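Local coordinates for transcriptional regulator, MerR family (Bacillus thuringiensis serovar konkukian, PDB 3GPV), which probably binds DNA as a dimeric, winged-helix transcription factor of the MerR family, at residues 34-39 with 65-70; 80-85 with 98-103; 43-48 with 57-62. All blocks are in the same frame, centred on the assembly; numbering follows the deposited sequence.

Interaction 1: 34-39 with 65-70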
loop_
_atom_site.group_PDB
_atom_site.type_symbol
_atom_site.label_atom_id
_atom_site.label_comp_id
_atom_site.label_asym_id
_atom_site.label_seq_id
_atom_site.Cartn_x
_atom_site.Cartn_y
_atom_site.Cartn_z
ATOM N N ARG B 34 -11.985 2.256 -15.620
ATOM C CA ARG B 34 -13.342 2.776 -15.574
ATOM C C ARG B 34 -13.678 3.274 -14.177
ATOM O O ARG B 34 -14.477 4.195 -14.014
ATOM C CB ARG B 34 -14.331 1.707 -16.037
ATOM C CG ARG B 34 -14.350 1.554 -17.551
ATOM C CD ARG B 34 -15.169 0.357 -18.005
ATOM N NE ARG B 34 -15.191 0.252 -19.462
ATOM C CZ ARG B 34 -15.612 -0.817 -20.131
ATOM N NH1 ARG B 34 -16.048 -1.886 -19.475
ATOM N NH2 ARG B 34 -15.593 -0.818 -21.458
ATOM N N TYR B 35 -13.054 2.674 -13.171
ATOM C CA TYR B 35 -13.281 3.091 -11.795
ATOM C C TYR B 35 -12.793 4.525 -11.652
ATOM O O TYR B 35 -13.485 5.382 -11.091
ATOM C CB TYR B 35 -12.514 2.190 -10.831
ATOM C CG TYR B 35 -12.580 2.643 -9.392
ATOM C CD1 TYR B 35 -13.804 2.789 -8.744
ATOM C CD2 TYR B 35 -11.418 2.909 -8.672
ATOM C CE1 TYR B 35 -13.870 3.187 -7.412
ATOM C CE2 TYR B 35 -11.472 3.306 -7.341
ATOM C CZ TYR B 35 -12.701 3.441 -6.716
ATOM O OH TYR B 35 -12.758 3.823 -5.394
ATOM N N TYR B 36 -11.592 4.779 -12.166
ATOM C CA TYR B 36 -11.008 6.109 -12.115
ATOM C C TYR B 36 -11.901 7.070 -12.883
ATOM O O TYR B 36 -12.019 8.246 -12.536
ATOM C CB TYR B 36 -9.609 6.097 -12.730
ATOM C CG TYR B 36 -8.594 5.308 -11.937
ATOM C CD1 TYR B 36 -8.382 5.571 -10.587
ATOM C CD2 TYR B 36 -7.820 4.321 -12.543
ATOM C CE1 TYR B 36 -7.421 4.876 -9.855
ATOM C CE2 TYR B 36 -6.855 3.618 -11.822
ATOM C CZ TYR B 36 -6.660 3.902 -10.479
ATOM O OH TYR B 36 -5.701 3.227 -9.755
ATOM N N ASP B 37 -12.535 6.556 -13.930
ATOM C CA ASP B 37 -13.423 7.368 -14.745
ATOM C C ASP B 37 -14.630 7.767 -13.908
ATOM O O ASP B 37 -14.988 8.939 -13.846
ATOM C CB ASP B 37 -13.887 6.585 -15.970
ATOM C CG ASP B 37 -14.181 7.482 -17.151
ATOM O OD1 ASP B 37 -14.750 8.574 -16.952
ATOM O OD2 ASP B 37 -13.847 7.094 -18.285
ATOM N N LYS B 38 -15.255 6.787 -13.262
ATOM C CA LYS B 38 -16.422 7.054 -12.430
ATOM C C LYS B 38 -16.059 8.001 -11.297
ATOM O O LYS B 38 -16.865 8.844 -10.907
ATOM C CB LYS B 38 -16.980 5.755 -11.842
ATOM C CG LYS B 38 -17.460 4.753 -12.870
ATOM C CD LYS B 38 -18.100 3.548 -12.198
ATOM C CE LYS B 38 -18.451 2.459 -13.206
ATOM N NZ LYS B 38 -17.242 1.877 -13.851
ATOM N N GLN B 39 -14.850 7.853 -10.763
ATOM C CA GLN B 39 -14.391 8.719 -9.683
ATOM C C GLN B 39 -14.142 10.128 -10.221
ATOM O O GLN B 39 -13.737 11.025 -9.484
ATOM C CB GLN B 39 -13.114 8.160 -9.058
ATOM C CG GLN B 39 -13.307 6.831 -8.342
ATOM C CD GLN B 39 -14.249 6.931 -7.153
ATOM O OE1 GLN B 39 -13.980 7.650 -6.188
ATOM N NE2 GLN B 39 -15.360 6.202 -7.217
HETATM N N MSE B 65 0.298 10.394 -13.726
HETATM C CA MSE B 65 0.377 11.024 -12.409
HETATM C C MSE B 65 -0.730 10.481 -11.534
HETATM O O MSE B 65 -0.510 10.203 -10.367
HETATM C CB MSE B 65 0.289 12.550 -12.478
HETATM C CG MSE B 65 0.416 13.222 -11.098
HETATM SE SE MSE B 65 2.098 12.867 -10.144
HETATM C CE MSE B 65 3.232 13.874 -11.356
ATOM N N ILE B 66 -1.915 10.316 -12.102
ATOM C CA ILE B 66 -3.020 9.779 -11.326
ATOM C C ILE B 66 -2.547 8.469 -10.727
ATOM O O ILE B 66 -2.642 8.265 -9.526
ATOM C CB ILE B 66 -4.285 9.548 -12.187
ATOM C CG1 ILE B 66 -4.804 10.888 -12.700
ATOM C CG2 ILE B 66 -5.347 8.843 -11.374
ATOM C CD1 ILE B 66 -4.960 11.956 -11.615
ATOM N N LEU B 67 -1.965 7.613 -11.559
ATOM C CA LEU B 67 -1.480 6.325 -11.088
ATOM C C LEU B 67 -0.345 6.453 -10.072
ATOM O O LEU B 67 -0.280 5.689 -9.110
ATOM C CB LEU B 67 -1.024 5.466 -12.275
ATOM C CG LEU B 67 -2.121 5.110 -13.286
ATOM C CD1 LEU B 67 -1.542 4.325 -14.438
ATOM C CD2 LEU B 67 -3.203 4.310 -12.591
ATOM N N CYS B 68 0.544 7.412 -10.299
ATOM C CA CYS B 68 1.667 7.643 -9.409
ATOM C C CYS B 68 1.172 8.014 -8.016
ATOM O O CYS B 68 1.625 7.464 -7.023
ATOM C CB CYS B 68 2.543 8.763 -9.970
ATOM S SG CYS B 68 3.823 9.391 -8.850
ATOM N N LEU B 69 0.233 8.947 -7.960
ATOM C CA LEU B 69 -0.335 9.402 -6.700
ATOM C C LEU B 69 -1.155 8.307 -6.020
ATOM O O LEU B 69 -1.151 8.181 -4.799
ATOM C CB LEU B 69 -1.206 10.639 -6.949
ATOM C CG LEU B 69 -0.445 11.859 -7.479
ATOM C CD1 LEU B 69 -1.400 12.968 -7.860
ATOM C CD2 LEU B 69 0.508 12.331 -6.423
ATOM N N LYS B 70 -1.858 7.513 -6.815
ATOM C CA LYS B 70 -2.667 6.440 -6.262
ATOM C C LYS B 70 -1.777 5.314 -5.743
ATOM O O LYS B 70 -2.047 4.738 -4.695
ATOM C CB LYS B 70 -3.647 5.917 -7.320
ATOM C CG LYS B 70 -4.317 4.590 -6.995
ATOM C CD LYS B 70 -3.431 3.429 -7.436
ATOM C CE LYS B 70 -4.122 2.077 -7.306
ATOM N NZ LYS B 70 -3.263 0.989 -7.867
#
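Tyr36 of helix 30-38 packs its ring against Leu67 and Lys70 of helix 57-70, a small, mainly apolar helix-to-helix contact near the centre of the chain. Tyr36 is buried and gives more than half of the buried surface. With CG anti to its carbonyl carbon (chi1 -67°), the ring leaves helix 30-38 toward helix 57-70, and its far end does the touching. CE2 meets the CD2 methyl of Leu67 at 3.8 Å. Leu67 CB does not itself point at Tyr36, but this branch reaches round toward the ring and crosses it at about a right angle. Lys70 works differently: its methylene chain, not its ammonium group, takes up the end of the ring. Its chi1 is near anti (166°), and a bend at chi2 (-86°) carries the chain across the end of the phenol, with CG at the ring edge. The hydroxyl is tightly packed here, Tyr36 OH lying 3.4 Å from Lys70 CG, 3.3 Å from CD and 3.1 Å from CE. Lys70 NZ is 3.8 Å from Tyr36 OH, too far for a hydrogen bond, so carbon packing carries the contact. Leu41 and Phe42, from the loop after helix 30-38, also touch Tyr36, while Gln26 touches Leu67. Helix 30-38 is the second helix of the helix-turn-helix, the recognition helix in this family, and its seating on the helix that follows the wing is characteristic of the MerR winged-helix domain.

Interaction 2: 80-85 with 98-103; sequences KQFIDW and KLMKQQ
Phe82 and Trp85 of helix 76-88 meet Leu99 and Met100 near the start of the long helix 93-128, where the MerR DNA-binding domain joins the long helix, predicted to form a coiled coil further along, that in this family usually makes the dimer. The two helices form a helical hairpin, nearly antiparallel at 149°, with local axes 11.6 Å apart at closest approach. That is a wide spacing, bridged by large side chains. Leu99 has the most surface buried: its CD1 methyl wedges between two aromatic residues one turn apart, 3.8 Å from Phe82 CB and 4.0 Å from Trp85 CZ3. The leucine therefore uses one branch for both neighbours, crossing the indole at about a right angle. Helix 93-128 gives Trp85 a second partner one turn before Leu99, His95, whose ring pairs edge-to-face with the indole. Phe82 has CG near anti to the backbone N (chi1 167°), which brings its ring to Met100. Met100, a selenomethionine, starts off to one side, and bends at chi2 and chi3 curl its chain back toward helix 76-88. Around the same place the second subunit closes in, with its Tyr128 on Phe82 and its Ile121 on Met100, while Met65 and Leu69 of helix 57-70 also pack here. The Met-aromatic contact is oblique: Met100 SE lies 5.4 Å from the Phe82 ring centroid, 34° off the normal, and the CE methyl is 3.9 Å from Phe82 CD1 and 4.0 Å from Phe82 CE1, also oblique to the ring.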
loop_
_atom_site.group_PDB
_atom_site.type_symbol
_atom_site.label_atom_id
_atom_site.label_comp_id
_atom_site.label_asym_id
_atom_site.label_seq_id
_atom_site.Cartn_x
_atom_site.Cartn_y
_atom_site.Cartn_z
ATOM N N LYS B 80 -8.502 13.724 -7.060
ATOM C CA LYS B 80 -9.498 14.397 -7.886
ATOM C C LYS B 80 -9.332 15.898 -7.720
ATOM O O LYS B 80 -9.475 16.660 -8.674
ATOM C CB LYS B 80 -10.914 13.971 -7.484
ATOM C CG LYS B 80 -12.004 14.604 -8.336
ATOM C CD LYS B 80 -13.364 13.963 -8.096
ATOM C CE LYS B 80 -13.815 14.097 -6.640
ATOM N NZ LYS B 80 -15.143 13.441 -6.393
ATOM N N GLN B 81 -9.013 16.311 -6.498
ATOM C CA GLN B 81 -8.812 17.716 -6.185
ATOM C C GLN B 81 -7.614 18.224 -6.973
ATOM O O GLN B 81 -7.585 19.375 -7.421
ATOM C CB GLN B 81 -8.566 17.877 -4.690
ATOM C CG GLN B 81 -8.513 19.304 -4.214
ATOM C CD GLN B 81 -8.667 19.403 -2.710
ATOM O OE1 GLN B 81 -7.863 18.858 -1.953
ATOM N NE2 GLN B 81 -9.710 20.095 -2.268
ATOM N N PHE B 82 -6.626 17.350 -7.145
ATOM C CA PHE B 82 -5.421 17.689 -7.892
ATOM C C PHE B 82 -5.781 17.898 -9.361
ATOM O O PHE B 82 -5.296 18.819 -10.015
ATOM C CB PHE B 82 -4.394 16.561 -7.779
ATOM C CG PHE B 82 -3.265 16.674 -8.760
ATOM C CD1 PHE B 82 -2.274 17.632 -8.592
ATOM C CD2 PHE B 82 -3.210 15.845 -9.873
ATOM C CE1 PHE B 82 -1.241 17.770 -9.521
ATOM C CE2 PHE B 82 -2.185 15.974 -10.805
ATOM C CZ PHE B 82 -1.197 16.941 -10.628
ATOM N N ILE B 83 -6.635 17.019 -9.868
ATOM C CA ILE B 83 -7.075 17.071 -11.249
ATOM C C ILE B 83 -7.917 18.310 -11.509
ATOM O O ILE B 83 -7.715 19.008 -12.501
ATOM C CB ILE B 83 -7.898 15.827 -11.581
ATOM C CG1 ILE B 83 -7.017 14.590 -11.434
ATOM C CG2 ILE B 83 -8.466 15.925 -12.983
ATOM C CD1 ILE B 83 -7.810 13.288 -11.435
ATOM N N ASP B 84 -8.863 18.577 -10.615
ATOM C CA ASP B 84 -9.724 19.740 -10.763
ATOM C C ASP B 84 -8.892 21.011 -10.759
ATOM O O ASP B 84 -9.138 21.916 -11.553
ATOM C CB ASP B 84 -10.772 19.787 -9.650
ATOM C CG ASP B 84 -11.782 18.658 -9.753
ATOM O OD1 ASP B 84 -12.147 18.288 -10.888
ATOM O OD2 ASP B 84 -12.221 18.148 -8.704
ATOM N N TRP B 85 -7.905 21.079 -9.869
ATOM C CA TRP B 85 -7.032 22.248 -9.805
ATOM C C TRP B 85 -6.230 22.390 -11.089
ATOM O O TRP B 85 -6.058 23.497 -11.594
ATOM C CB TRP B 85 -6.054 22.154 -8.630
ATOM C CG TRP B 85 -6.640 22.488 -7.300
ATOM C CD1 TRP B 85 -7.728 23.265 -7.058
ATOM C CD2 TRP B 85 -6.127 22.104 -6.018
ATOM N NE1 TRP B 85 -7.931 23.394 -5.707
ATOM C CE2 TRP B 85 -6.962 22.691 -5.043
ATOM C CE3 TRP B 85 -5.042 21.322 -5.600
ATOM C CZ2 TRP B 85 -6.745 22.521 -3.669
ATOM C CZ3 TRP B 85 -4.824 21.153 -4.232
ATOM C CH2 TRP B 85 -5.674 21.751 -3.284
ATOM N N LYS B 98 1.908 22.860 -3.512
ATOM C CA LYS B 98 1.824 22.460 -2.123
ATOM C C LYS B 98 1.455 20.977 -1.981
ATOM O O LYS B 98 2.092 20.254 -1.213
ATOM C CB LYS B 98 0.809 23.345 -1.387
ATOM C CG LYS B 98 0.523 22.947 0.066
ATOM C CD LYS B 98 1.795 22.684 0.882
ATOM C CE LYS B 98 2.723 23.884 0.919
ATOM N NZ LYS B 98 3.893 23.634 1.796
ATOM N N LEU B 99 0.438 20.537 -2.724
ATOM C CA LEU B 99 -0.023 19.149 -2.675
ATOM C C LEU B 99 1.097 18.164 -2.998
ATOM O O LEU B 99 1.253 17.149 -2.338
ATOM C CB LEU B 99 -1.180 18.927 -3.657
ATOM C CG LEU B 99 -2.325 18.026 -3.176
ATOM C CD1 LEU B 99 -3.143 17.569 -4.363
ATOM C CD2 LEU B 99 -1.777 16.820 -2.425
HETATM N N MSE B 100 1.880 18.485 -4.019
HETATM C CA MSE B 100 2.981 17.623 -4.418
HETATM C C MSE B 100 4.041 17.578 -3.338
HETATM O O MSE B 100 4.566 16.512 -3.036
HETATM C CB MSE B 100 3.609 18.092 -5.742
HETATM C CG MSE B 100 2.753 17.816 -6.944
HETATM SE SE MSE B 100 2.453 15.900 -7.233
HETATM C CE MSE B 100 0.637 15.853 -6.606
ATOM N N LYS B 101 4.343 18.738 -2.755
ATOM C CA LYS B 101 5.361 18.800 -1.722
ATOM C C LYS B 101 4.948 17.946 -0.539
ATOM O O LYS B 101 5.772 17.254 0.042
ATOM C CB LYS B 101 5.631 20.254 -1.310
ATOM C CG LYS B 101 6.384 21.038 -2.388
ATOM C CD LYS B 101 6.712 22.460 -1.957
ATOM C CE LYS B 101 7.732 22.476 -0.833
ATOM N NZ LYS B 101 8.063 23.862 -0.386
ATOM N N GLN B 102 3.671 17.959 -0.190
ATOM C CA GLN B 102 3.228 17.134 0.925
ATOM C C GLN B 102 3.343 15.655 0.544
ATOM O O GLN B 102 3.783 14.818 1.342
ATOM C CB GLN B 102 1.787 17.471 1.307
ATOM C CG GLN B 102 1.594 18.930 1.698
ATOM C CD GLN B 102 0.169 19.244 2.116
ATOM O OE1 GLN B 102 -0.780 18.924 1.406
ATOM N NE2 GLN B 102 0.013 19.885 3.275
ATOM N N GLN B 103 2.954 15.330 -0.680
ATOM C CA GLN B 103 3.033 13.940 -1.121
ATOM C C GLN B 103 4.481 13.462 -1.111
ATOM O O GLN B 103 4.767 12.332 -0.722
ATOM C CB GLN B 103 2.433 13.782 -2.520
ATOM C CG GLN B 103 2.303 12.330 -2.970
ATOM C CD GLN B 103 1.456 11.481 -2.031
ATOM O OE1 GLN B 103 0.809 11.987 -1.124
ATOM N NE2 GLN B 103 1.455 10.181 -2.260
#

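Interaction 3: 43-48 with 57-62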
loop_
_atom_site.group_PDB
_atom_site.type_symbol
_atom_site.label_atom_id
_atom_site.label_comp_id
_atom_site.label_asym_id
_atom_site.label_seq_id
_atom_site.Cartn_x
_atom_site.Cartn_y
_atom_site.Cartn_z
ATOM N N PRO B 43 -11.469 14.294 -16.485
ATOM C CA PRO B 43 -12.307 15.341 -17.078
ATOM C C PRO B 43 -11.692 15.867 -18.368
ATOM O O PRO B 43 -12.345 16.554 -19.148
ATOM C CB PRO B 43 -12.345 16.420 -15.992
ATOM C CG PRO B 43 -12.046 15.664 -14.723
ATOM C CD PRO B 43 -10.972 14.714 -15.166
ATOM N N PHE B 44 -10.429 15.520 -18.583
ATOM C CA PHE B 44 -9.666 15.965 -19.745
ATOM C C PHE B 44 -9.725 15.049 -20.961
ATOM O O PHE B 44 -9.009 15.264 -21.935
ATOM C CB PHE B 44 -8.215 16.133 -19.323
ATOM C CG PHE B 44 -7.694 14.977 -18.527
ATOM C CD1 PHE B 44 -7.350 13.786 -19.145
ATOM C CD2 PHE B 44 -7.587 15.068 -17.143
ATOM C CE1 PHE B 44 -6.907 12.699 -18.399
ATOM C CE2 PHE B 44 -7.147 13.987 -16.389
ATOM C CZ PHE B 44 -6.806 12.804 -17.015
ATOM N N LEU B 45 -10.568 14.029 -20.910
ATOM C CA LEU B 45 -10.669 13.107 -22.026
ATOM C C LEU B 45 -11.372 13.724 -23.233
ATOM O O LEU B 45 -12.409 14.374 -23.103
ATOM C CB LEU B 45 -11.381 11.835 -21.573
ATOM C CG LEU B 45 -10.528 10.564 -21.610
ATOM C CD1 LEU B 45 -9.082 10.871 -21.231
ATOM C CD2 LEU B 45 -11.142 9.542 -20.682
ATOM N N GLN B 46 -10.785 13.516 -24.409
ATOM C CA GLN B 46 -11.319 14.044 -25.657
ATOM C C GLN B 46 -12.290 13.088 -26.337
ATOM O O GLN B 46 -12.628 12.033 -25.795
ATOM C CB GLN B 46 -10.175 14.364 -26.621
ATOM C CG GLN B 46 -10.069 15.828 -26.989
ATOM C CD GLN B 46 -9.572 16.689 -25.844
ATOM O OE1 GLN B 46 -8.435 16.542 -25.394
ATOM N NE2 GLN B 46 -10.422 17.598 -25.371
ATOM N N ARG B 47 -12.719 13.477 -27.537
ATOM C CA ARG B 47 -13.661 12.711 -28.355
ATOM C C ARG B 47 -13.042 12.422 -29.715
ATOM O O ARG B 47 -12.303 13.242 -30.253
ATOM C CB ARG B 47 -14.941 13.516 -28.583
ATOM C CG ARG B 47 -15.672 13.936 -27.331
ATOM C CD ARG B 47 -16.709 12.907 -26.948
ATOM N NE ARG B 47 -17.352 13.237 -25.683
ATOM C CZ ARG B 47 -18.095 12.387 -24.986
ATOM N NH1 ARG B 47 -18.290 11.157 -25.440
ATOM N NH2 ARG B 47 -18.631 12.763 -23.833
ATOM N N ASN B 48 -13.335 11.252 -30.268
ATOM C CA ASN B 48 -12.822 10.921 -31.585
ATOM C C ASN B 48 -13.956 11.195 -32.572
ATOM O O ASN B 48 -15.048 11.603 -32.166
ATOM C CB ASN B 48 -12.370 9.458 -31.647
ATOM C CG ASN B 48 -13.491 8.484 -31.369
ATOM O OD1 ASN B 48 -14.613 8.875 -31.044
ATOM N ND2 ASN B 48 -13.190 7.197 -31.491
ATOM N N GLU B 57 -2.023 12.514 -26.034
ATOM C CA GLU B 57 -0.762 12.507 -25.306
ATOM C C GLU B 57 -0.830 13.193 -23.944
ATOM O O GLU B 57 -0.226 12.728 -22.980
ATOM C CB GLU B 57 0.330 13.156 -26.158
ATOM C CG GLU B 57 1.746 12.820 -25.711
ATOM C CD GLU B 57 2.804 13.464 -26.589
ATOM O OE1 GLU B 57 2.911 14.713 -26.583
ATOM O OE2 GLU B 57 3.523 12.721 -27.290
ATOM N N GLU B 58 -1.553 14.297 -23.854
ATOM C CA GLU B 58 -1.649 14.992 -22.582
ATOM C C GLU B 58 -2.500 14.209 -21.577
ATOM O O GLU B 58 -2.215 14.206 -20.376
ATOM C CB GLU B 58 -2.224 16.399 -22.778
ATOM C CG GLU B 58 -2.322 17.180 -21.475
ATOM C CD GLU B 58 -2.031 18.658 -21.639
ATOM O OE1 GLU B 58 -2.883 19.378 -22.202
ATOM O OE2 GLU B 58 -0.942 19.097 -21.206
ATOM N N ALA B 59 -3.536 13.540 -22.074
ATOM C CA ALA B 59 -4.410 12.764 -21.212
ATOM C C ALA B 59 -3.608 11.649 -20.551
ATOM O O ALA B 59 -3.838 11.313 -19.398
ATOM C CB ALA B 59 -5.565 12.170 -22.023
ATOM N N LEU B 60 -2.675 11.072 -21.296
ATOM C CA LEU B 60 -1.846 9.996 -20.764
ATOM C C LEU B 60 -0.887 10.493 -19.676
ATOM O O LEU B 60 -0.654 9.796 -18.687
ATOM C CB LEU B 60 -1.055 9.330 -21.891
ATOM C CG LEU B 60 -1.889 8.555 -22.915
ATOM C CD1 LEU B 60 -0.986 7.986 -23.987
ATOM C CD2 LEU B 60 -2.643 7.447 -22.218
ATOM N N LYS B 61 -0.322 11.685 -19.871
ATOM C CA LYS B 61 0.590 12.260 -18.884
ATOM C C LYS B 61 -0.180 12.408 -17.577
ATOM O O LYS B 61 0.328 12.085 -16.510
ATOM C CB LYS B 61 1.113 13.619 -19.362
ATOM C CG LYS B 61 2.033 13.509 -20.570
ATOM C CD LYS B 61 2.347 14.872 -21.181
ATOM C CE LYS B 61 3.270 14.742 -22.394
ATOM N NZ LYS B 61 3.378 16.019 -23.167
ATOM N N TYR B 62 -1.419 12.875 -17.666
ATOM C CA TYR B 62 -2.252 13.021 -16.477
ATOM C C TYR B 62 -2.539 11.648 -15.854
ATOM O O TYR B 62 -2.578 11.498 -14.633
ATOM C CB TYR B 62 -3.575 13.697 -16.836
ATOM C CG TYR B 62 -3.561 15.209 -16.799
ATOM C CD1 TYR B 62 -3.165 15.892 -15.651
ATOM C CD2 TYR B 62 -4.007 15.954 -17.887
ATOM C CE1 TYR B 62 -3.219 17.279 -15.584
ATOM C CE2 TYR B 62 -4.066 17.340 -17.834
ATOM C CZ TYR B 62 -3.671 17.999 -16.678
ATOM O OH TYR B 62 -3.735 19.371 -16.609
#
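Phe44, Tyr62 and Ala59 build this contact, which fastens the base of the wing of the MerR winged-helix fold to the first turns of helix 57-70. Phe44 lies just before the wing strand 46-47. Its CG stands between the backbone N and the carbonyl carbon (chi1 47°), and this steers the ring onto the helix. There Phe44 forms an offset stack with Tyr62: the centroids are 4.7 Å apart and the planes are tilted by 21°. The overlap is partial, because much of what lies on the Phe44 face is the start of the tyrosine side chain. Tyr62 CB sits over that face as a CH-pi contact, 3.8 Å from the Phe44 ring centroid, with Tyr62 CD2 nearer the rim. One turn earlier, Ala59 takes up another part of the ring, its CB 3.8 Å from Phe44 CD1. Met87 of helix 76-88 touches both aromatic residues. Leu45, next in the chain, reaches the same alanine with one branch and also packs on Arg53 and Phe55 of the neighbouring wing strand. The Ala59 methyl thus serves two residues of the loop, with Leu45 CD1 3.8 Å from Ala59 CB.

How the interactions relate
From the N terminus, helix 30-38 comes first and opens interaction 1, which closes when the chain returns along helix 57-70. Interaction 3 falls wholly within that loop: it opens at 43-48, passes through the wing and closes on the beginning of the same helix, so helix 57-70 holds the wing at one end and the recognition helix at the other. Interaction 2 follows in series, closing the hairpin of helices 76-88 and 93-128. Ile83, on the same helix as Phe82 and Trp85 but not touching 98-103, packs on Ile66 of interaction 1 and on Pro43 and Phe44 of interaction 3. Interactions 1 and 2 both adjoin the second subunit; interaction 3 does not.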